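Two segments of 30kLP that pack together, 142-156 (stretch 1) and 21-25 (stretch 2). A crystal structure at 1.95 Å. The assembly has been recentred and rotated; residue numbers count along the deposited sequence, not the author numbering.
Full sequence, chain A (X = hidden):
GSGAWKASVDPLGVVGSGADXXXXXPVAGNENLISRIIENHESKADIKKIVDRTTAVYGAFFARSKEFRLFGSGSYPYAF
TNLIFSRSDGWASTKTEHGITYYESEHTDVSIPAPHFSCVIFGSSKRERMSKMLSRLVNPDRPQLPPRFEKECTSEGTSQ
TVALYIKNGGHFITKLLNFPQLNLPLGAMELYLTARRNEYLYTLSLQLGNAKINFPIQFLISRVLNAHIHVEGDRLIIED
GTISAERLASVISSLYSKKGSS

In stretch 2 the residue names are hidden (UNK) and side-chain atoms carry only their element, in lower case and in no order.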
# COMPACT_ATOMS: atom_id res chain seq x y z
N ARG A 142 -15.96 -5.95 -1.27
CA ARG A 142 -15.81 -6.09 -2.72
C ARG A 142 -15.35 -4.77 -3.35
O ARG A 142 -16.09 -4.15 -4.13
CB ARG A 142 -17.16 -6.61 -3.30
CG ARG A 142 -17.73 -7.81 -2.41
CD ARG A 142 -19.19 -8.23 -2.68
NE ARG A 142 -19.27 -8.74 -4.04
CZ ARG A 142 -18.72 -9.88 -4.45
NH1 ARG A 142 -18.12 -10.70 -3.56
NH2 ARG A 142 -18.79 -10.22 -5.75
N PRO A 143 -14.11 -4.31 -3.02
CA PRO A 143 -13.60 -3.09 -3.65
C PRO A 143 -13.43 -3.28 -5.18
O PRO A 143 -13.26 -4.41 -5.65
CB PRO A 143 -12.21 -2.91 -3.01
CG PRO A 143 -11.83 -4.24 -2.53
CD PRO A 143 -13.11 -4.92 -2.11
N GLN A 144 -13.51 -2.17 -5.92
CA GLN A 144 -13.29 -2.15 -7.36
C GLN A 144 -11.91 -1.60 -7.67
O GLN A 144 -11.54 -0.53 -7.19
CB GLN A 144 -14.34 -1.28 -8.04
CG GLN A 144 -15.78 -1.72 -7.80
CD GLN A 144 -16.74 -0.57 -8.12
OE1 GLN A 144 -16.66 0.50 -7.52
NE2 GLN A 144 -17.64 -0.79 -9.07
N LEU A 145 -11.11 -2.36 -8.42
CA LEU A 145 -9.74 -1.98 -8.68
C LEU A 145 -9.47 -2.06 -10.18
O LEU A 145 -10.11 -2.84 -10.86
CB LEU A 145 -8.74 -2.92 -7.97
CG LEU A 145 -8.35 -2.74 -6.48
CD1 LEU A 145 -7.86 -1.28 -6.19
CD2 LEU A 145 -9.49 -3.10 -5.58
N PRO A 146 -8.49 -1.27 -10.68
CA PRO A 146 -8.29 -1.29 -12.13
C PRO A 146 -7.62 -2.59 -12.59
O PRO A 146 -7.03 -3.28 -11.79
CB PRO A 146 -7.39 -0.09 -12.41
CG PRO A 146 -6.79 0.30 -11.14
CD PRO A 146 -7.69 -0.22 -10.00
N PRO A 147 -7.74 -2.93 -13.89
CA PRO A 147 -7.28 -4.24 -14.34
C PRO A 147 -5.81 -4.57 -14.08
O PRO A 147 -5.52 -5.70 -13.71
CB PRO A 147 -7.57 -4.24 -15.84
CG PRO A 147 -8.63 -3.21 -16.01
CD PRO A 147 -8.37 -2.16 -14.98
N ARG A 148 -4.88 -3.63 -14.29
CA ARG A 148 -3.45 -3.98 -14.05
C ARG A 148 -3.16 -4.15 -12.56
O ARG A 148 -2.34 -4.97 -12.15
CB ARG A 148 -2.50 -2.93 -14.68
CG ARG A 148 -1.05 -3.27 -14.43
CD ARG A 148 -0.08 -2.35 -15.18
NE ARG A 148 1.28 -2.80 -14.92
CZ ARG A 148 2.35 -2.14 -15.36
NH1 ARG A 148 2.20 -1.03 -16.07
NH2 ARG A 148 3.55 -2.59 -15.07
N PHE A 149 -3.83 -3.36 -11.74
CA PHE A 149 -3.67 -3.53 -10.29
C PHE A 149 -4.12 -4.97 -9.89
O PHE A 149 -3.39 -5.72 -9.18
CB PHE A 149 -4.47 -2.46 -9.55
CG PHE A 149 -4.24 -2.47 -8.04
CD1 PHE A 149 -3.43 -1.50 -7.46
CD2 PHE A 149 -4.84 -3.45 -7.24
CE1 PHE A 149 -3.22 -1.48 -6.06
CE2 PHE A 149 -4.63 -3.48 -5.86
CZ PHE A 149 -3.81 -2.49 -5.26
N GLU A 150 -5.30 -5.36 -10.34
CA GLU A 150 -5.81 -6.75 -10.13
C GLU A 150 -4.80 -7.80 -10.62
O GLU A 150 -4.51 -8.77 -9.91
CB GLU A 150 -7.13 -6.99 -10.88
CG GLU A 150 -8.32 -6.19 -10.34
CD GLU A 150 -8.89 -6.69 -8.98
OE1 GLU A 150 -9.94 -6.14 -8.58
OE2 GLU A 150 -8.36 -7.62 -8.34
N LYS A 151 -4.27 -7.58 -11.83
CA LYS A 151 -3.23 -8.47 -12.38
C LYS A 151 -1.98 -8.57 -11.48
O LYS A 151 -1.53 -9.69 -11.14
CB LYS A 151 -2.84 -8.08 -13.82
CG LYS A 151 -1.85 -9.07 -14.48
CD LYS A 151 -2.40 -10.52 -14.40
CE LYS A 151 -1.68 -11.51 -15.34
NZ LYS A 151 -2.12 -12.93 -15.10
N GLU A 152 -1.43 -7.41 -11.09
CA GLU A 152 -0.25 -7.41 -10.21
C GLU A 152 -0.52 -8.19 -8.91
O GLU A 152 0.32 -9.00 -8.48
CB GLU A 152 0.23 -5.99 -9.88
CG GLU A 152 0.62 -5.09 -11.11
CD GLU A 152 1.77 -5.65 -11.96
OE1 GLU A 152 1.88 -5.20 -13.10
OE2 GLU A 152 2.55 -6.52 -11.51
N CYS A 153 -1.71 -8.01 -8.34
CA CYS A 153 -2.08 -8.70 -7.10
C CYS A 153 -2.02 -10.22 -7.18
O CYS A 153 -1.87 -10.88 -6.16
CB CYS A 153 -3.46 -8.25 -6.56
SG CYS A 153 -3.44 -6.58 -5.88
N THR A 154 -2.16 -10.81 -8.38
CA THR A 154 -2.01 -12.26 -8.45
C THR A 154 -0.71 -12.73 -9.09
O THR A 154 -0.60 -13.88 -9.47
CB THR A 154 -3.18 -12.89 -9.16
OG1 THR A 154 -3.31 -12.30 -10.45
CG2 THR A 154 -4.47 -12.67 -8.34
N SER A 155 0.27 -11.85 -9.21
CA SER A 155 1.50 -12.14 -9.94
C SER A 155 2.71 -12.49 -9.06
O SER A 155 3.85 -12.47 -9.56
CB SER A 155 1.85 -10.94 -10.83
OG SER A 155 0.90 -10.80 -11.88
N GLU A 156 2.48 -12.82 -7.79
CA GLU A 156 3.63 -13.01 -6.89
C GLU A 156 4.50 -14.17 -7.36
O GLU A 156 4.01 -15.29 -7.54
CB GLU A 156 3.24 -13.11 -5.39
CG GLU A 156 2.28 -14.25 -5.02
CD GLU A 156 1.76 -14.14 -3.58
OE1 GLU A 156 0.58 -13.76 -3.40
OE2 GLU A 156 2.52 -14.44 -2.63
N UNK A 21 -6.57 5.02 -0.81
CA UNK A 21 -5.40 4.47 -1.56
C UNK A 21 -5.34 2.96 -1.36
O UNK A 21 -5.54 2.50 -0.23
c UNK A 21 -4.03 5.04 -1.06
c UNK A 21 -4.02 6.59 -1.15
c UNK A 21 -2.85 4.44 -1.85
N UNK A 22 -5.15 2.20 -2.45
CA UNK A 22 -4.91 0.77 -2.35
C UNK A 22 -3.47 0.55 -2.77
O UNK A 22 -2.99 1.24 -3.68
o UNK A 22 -11.03 -0.17 -0.84
c UNK A 22 -7.53 -1.07 -1.63
c UNK A 22 -8.83 -1.11 -1.04
c UNK A 22 -7.24 -0.12 -2.64
c UNK A 22 -9.54 0.76 -2.41
c UNK A 22 -5.86 -0.05 -3.25
c UNK A 22 -9.81 -0.19 -1.45
c UNK A 22 -8.23 0.78 -3.03
N UNK A 23 -2.80 -0.41 -2.11
CA UNK A 23 -1.38 -0.65 -2.35
C UNK A 23 -1.11 -2.14 -2.47
O UNK A 23 -1.74 -2.96 -1.80
c UNK A 23 -1.89 1.44 0.29
c UNK A 23 -0.73 1.35 -0.78
c UNK A 23 0.59 1.94 -0.19
c UNK A 23 -0.51 -0.10 -1.20
N UNK A 24 -0.19 -2.52 -3.34
CA UNK A 24 0.26 -3.88 -3.36
C UNK A 24 1.80 -3.88 -3.53
O UNK A 24 2.32 -3.27 -4.46
c UNK A 24 0.22 -5.95 -4.80
c UNK A 24 1.71 -7.33 -6.19
c UNK A 24 1.46 -8.41 -5.38
o UNK A 24 2.09 -9.60 -5.70
c UNK A 24 1.07 -6.09 -5.90
c UNK A 24 -0.01 -7.04 -3.99
c UNK A 24 -0.43 -4.62 -4.52
c UNK A 24 0.62 -8.30 -4.27
N UNK A 25 2.50 -4.57 -2.62
CA UNK A 25 3.97 -4.67 -2.69
C UNK A 25 4.38 -6.16 -2.70
O UNK A 25 4.26 -6.81 -1.67
c UNK A 25 5.35 -1.70 -1.47
c UNK A 25 3.21 -2.20 -0.54
c UNK A 25 4.37 -2.64 -1.17
c UNK A 25 3.98 0.08 -0.63
c UNK A 25 4.60 -4.11 -1.41
c UNK A 25 5.17 -0.35 -1.23
c UNK A 25 3.01 -0.84 -0.29
O HOH W 1 3.51 -9.64 -7.89

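Position 21 carries three side-chain carbons. One is bonded to CA and bears the other two, so the side chain forks at its first atom. It is out of reach of stretch 1. A fork at CB with two carbons is valine: Val-21.

Position 22 has eight side-chain atoms, seven carbons and one oxygen. One carbon leads to a six-membered ring, and the oxygen sits on the ring carbon farthest from CB. The CA-to-CB bond points toward stretch 1. CB lies 3.8 Å from Leu-145 CD1 and 3.8 Å from Phe-149 CZ. The oxygen comes within 3.7 Å of Pro-143 CB. A six-membered ring with a terminal oxygen is tyrosine: Tyr-22. Its chi1 is m, and the ring reaches out to Pro-143, whose CB is 3.9 Å from Tyr-22 CZ.

Position 23 has four side-chain carbons, forked at the second. Its CA-to-CB bond points away from stretch 1, and its side chain makes no close contact there. Contact is made by the backbone instead, with C 3.9 Å from Phe-149 CZ. The late fork gives leucine: Leu-23.

Position 24 again has seven carbons and one oxygen, with a six-membered ring after the first carbon. CB points toward stretch 1 and lies 3.8 Å from Cys-153 SG and 4.1 Å from Phe-149 CZ. The ring runs past Glu-152 and Cys-153, and its oxygen is 3.7 Å from Glu-156 CB. This is a second tyrosine: Tyr-24. Its chi1 is t. Cys-153 CA stands over one face of the ring, 3.9 Å from the centroid, in a CH-pi contact. Water 1 lies 2.6 Å from Tyr-24 OH and donates a weak hydrogen bond to Glu-152 O at 3.3 Å.

Position 25 has seven side-chain carbons and no oxygen: one carbon, then a six-membered ring. It is out of reach of stretch 1. A ring without oxygen is phenylalanine: Phe-25.

The contact follows strand alternation. Positions 22 and 24 face stretch 1, while Leu-23 points away. Phe-149 bridges the two tyrosines: its CZ approaches both CB atoms, and its CE1 is 3.6 Å from Tyr-22 O. Tyr-22 also packs against the loop before the helix, through Pro-143 and Leu-145. Tyr-24 has the largest covered area and lies along the last part of the helix, reaching Glu-156 beyond it. No clear direct hydrogen bond joins the stretches. Apolar packing and the ring-face contact dominate, with water 1 linking Tyr-24 to the Glu-152 backbone.

Stretch 2, residues 21-25: VYLYF
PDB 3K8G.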